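Local coordinates for acyl-CoA dehydrogenase family protein (Porphyromonas gingivalis, PDB 2OKU) that probably acts as an FAD-dependent acyl-CoA dehydrogenase, of which this chain is the all-helical C-terminal domain, at residues V69-H74 and K108-V113. Residues are numbered along the deposited sequence; the frame is centred on the assembly and turned at random.
Sequences VEMTAH and KIDSYV
Ile109 and the selenomethionine at position 71 lie alongside each other, pointing opposite ways, where helix 58-87 meets helix 92-115, a worked example of how one branched side chain can serve several neighbours. The selenium of Met71 lies 3.9 Å from CB of Ile109 and nearly as close to CG2, so it rests against the root of the isoleucine. A bend at chi2 (77°) turns the Met71 chain, and its terminal CE continues to CB of Asp110. At this buried end Asp110 meets the selenomethionine methyl through CB, while OD1 forms a salt bridge with Arg114 of its own helix. The longer branch of Ile109 leaves the selenium to one side and reaches toward helix 58-87, CG1 set anti to the carbonyl carbon and CD1 anti to CA (chi2 163°). This carries CD1 against the opposing helix, 3.7 Å from CB of Glu70 and 3.9 Å from the backbone N of Met71, and it also meets the edge of the His74 imidazole, in the ring plane, 4.0 Å from CD2. That imidazole has its own polar partner beyond the helix pair, since ND1 is hydrogen-bonded to the hydroxyl of Tyr98 of the second subunit.

Against this close-fitting patch stands the looser side at Glu70, which is partly exposed; its carboxylate merely brushes the isoleucine methyl, with OE1 4.0 Å from CD1. The two segment axes approach to 10.4 Å, and the segments meet through van der Waals contacts alone; a polar link lies just beside them, where Gln106 NE2 donates to the carbonyl oxygen of Met71. With the segment directions 152° apart, the pair packs as near-antiparallel neighbours, as expected of consecutive long helices in the C-terminal helical bundle of the acyl-CoA dehydrogenase fold.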
loop_
_atom_site.group_PDB
_atom_site.type_symbol
_atom_site.label_atom_id
_atom_site.label_comp_id
_atom_site.label_asym_id
_atom_site.label_seq_id
_atom_site.Cartn_x
_atom_site.Cartn_y
_atom_site.Cartn_z
ATOM N N VAL A 69 9.889 11.934 -1.486
ATOM C CA VAL A 69 9.797 10.522 -1.858
ATOM C C VAL A 69 8.520 9.878 -1.259
ATOM O O VAL A 69 7.714 9.281 -1.982
ATOM C CB VAL A 69 11.037 9.708 -1.447
ATOM C CG1 VAL A 69 10.787 8.208 -1.722
ATOM C CG2 VAL A 69 12.318 10.199 -2.145
ATOM N N GLU A 70 8.327 10.019 0.051
ATOM C CA GLU A 70 7.151 9.480 0.715
ATOM C C GLU A 70 5.836 9.999 0.133
ATOM O O GLU A 70 4.901 9.230 -0.075
ATOM C CB GLU A 70 7.187 9.800 2.194
ATOM C CG GLU A 70 8.258 9.072 2.943
ATOM C CD GLU A 70 8.252 9.503 4.409
ATOM O OE1 GLU A 70 7.129 9.509 5.024
ATOM O OE2 GLU A 70 9.345 9.835 4.908
HETATM N N MSE A 71 5.789 11.306 -0.122
HETATM C CA MSE A 71 4.619 11.954 -0.685
HETATM C C MSE A 71 4.254 11.278 -2.014
HETATM O O MSE A 71 3.083 10.973 -2.299
HETATM C CB MSE A 71 4.921 13.446 -0.887
HETATM C CG MSE A 71 3.730 14.265 -1.286
HETATM SE SE MSE A 71 2.603 14.588 0.332
HETATM C CE MSE A 71 1.184 15.624 -0.612
ATOM N N THR A 72 5.276 11.004 -2.817
ATOM C CA THR A 72 5.093 10.310 -4.069
ATOM C C THR A 72 4.667 8.852 -3.891
ATOM O O THR A 72 3.774 8.377 -4.616
ATOM C CB THR A 72 6.390 10.408 -4.943
ATOM O OG1 THR A 72 6.728 11.799 -5.144
ATOM C CG2 THR A 72 6.164 9.728 -6.291
ATOM N N ALA A 73 5.337 8.144 -2.984
ATOM C CA ALA A 73 5.057 6.747 -2.669
ATOM C C ALA A 73 3.573 6.535 -2.333
ATOM O O ALA A 73 2.937 5.572 -2.799
ATOM C CB ALA A 73 5.958 6.258 -1.501
ATOM N N HIS A 74 2.988 7.433 -1.543
ATOM C CA HIS A 74 1.567 7.282 -1.188
ATOM C C HIS A 74 0.674 7.251 -2.433
ATOM O O HIS A 74 -0.240 6.404 -2.543
ATOM C CB HIS A 74 1.114 8.355 -0.182
ATOM C CG HIS A 74 1.778 8.221 1.142
ATOM N ND1 HIS A 74 1.679 7.075 1.897
ATOM C CD2 HIS A 74 2.588 9.060 1.823
ATOM C CE1 HIS A 74 2.428 7.208 2.980
ATOM N NE2 HIS A 74 2.960 8.419 2.977
ATOM N N LYS A 108 -0.161 15.015 6.501
ATOM C CA LYS A 108 0.858 15.286 7.525
ATOM C C LYS A 108 2.151 15.847 6.881
ATOM O O LYS A 108 2.729 16.844 7.336
ATOM C CB LYS A 108 1.173 14.006 8.299
ATOM C CG LYS A 108 0.066 13.483 9.257
ATOM C CD LYS A 108 0.526 12.108 9.752
ATOM C CE LYS A 108 -0.488 11.405 10.565
ATOM N NZ LYS A 108 0.014 10.086 11.049
ATOM N N ILE A 109 2.553 15.226 5.784
ATOM C CA ILE A 109 3.744 15.653 5.056
ATOM C C ILE A 109 3.524 17.035 4.453
ATOM O O ILE A 109 4.338 17.930 4.638
ATOM C CB ILE A 109 4.162 14.678 3.938
ATOM C CG1 ILE A 109 4.527 13.290 4.487
ATOM C CG2 ILE A 109 5.350 15.301 3.133
ATOM C CD1 ILE A 109 4.558 12.146 3.432
ATOM N N ASP A 110 2.426 17.207 3.721
ATOM C CA ASP A 110 2.122 18.498 3.086
ATOM C C ASP A 110 2.108 19.678 4.100
ATOM O O ASP A 110 2.717 20.708 3.863
ATOM C CB ASP A 110 0.763 18.406 2.384
ATOM C CG ASP A 110 0.485 19.612 1.536
ATOM O OD1 ASP A 110 1.087 19.719 0.473
ATOM O OD2 ASP A 110 -0.338 20.439 1.948
ATOM N N SER A 111 1.418 19.487 5.216
ATOM C CA SER A 111 1.324 20.467 6.307
ATOM C C SER A 111 2.710 20.824 6.892
ATOM O O SER A 111 3.069 21.998 7.004
ATOM C CB SER A 111 0.370 19.929 7.375
ATOM O OG SER A 111 0.285 20.825 8.473
ATOM N N TYR A 112 3.489 19.796 7.210
ATOM C CA TYR A 112 4.835 19.975 7.730
ATOM C C TYR A 112 5.743 20.728 6.782
ATOM O O TYR A 112 6.366 21.707 7.168
ATOM C CB TYR A 112 5.483 18.627 8.098
ATOM C CG TYR A 112 6.938 18.835 8.539
ATOM C CD1 TYR A 112 7.231 19.138 9.862
ATOM C CD2 TYR A 112 7.968 18.759 7.635
ATOM C CE1 TYR A 112 8.548 19.356 10.285
ATOM C CE2 TYR A 112 9.301 18.959 8.038
ATOM C CZ TYR A 112 9.567 19.260 9.377
ATOM O OH TYR A 112 10.862 19.464 9.792
ATOM N N VAL A 113 5.822 20.264 5.537
ATOM C CA VAL A 113 6.706 20.867 4.537
ATOM C C VAL A 113 6.335 22.315 4.230
ATOM O O VAL A 113 7.218 23.190 4.116
ATOM C CB VAL A 113 6.757 20.011 3.253
ATOM C CG1 VAL A 113 7.515 20.735 2.118
ATOM C CG2 VAL A 113 7.377 18.645 3.589
#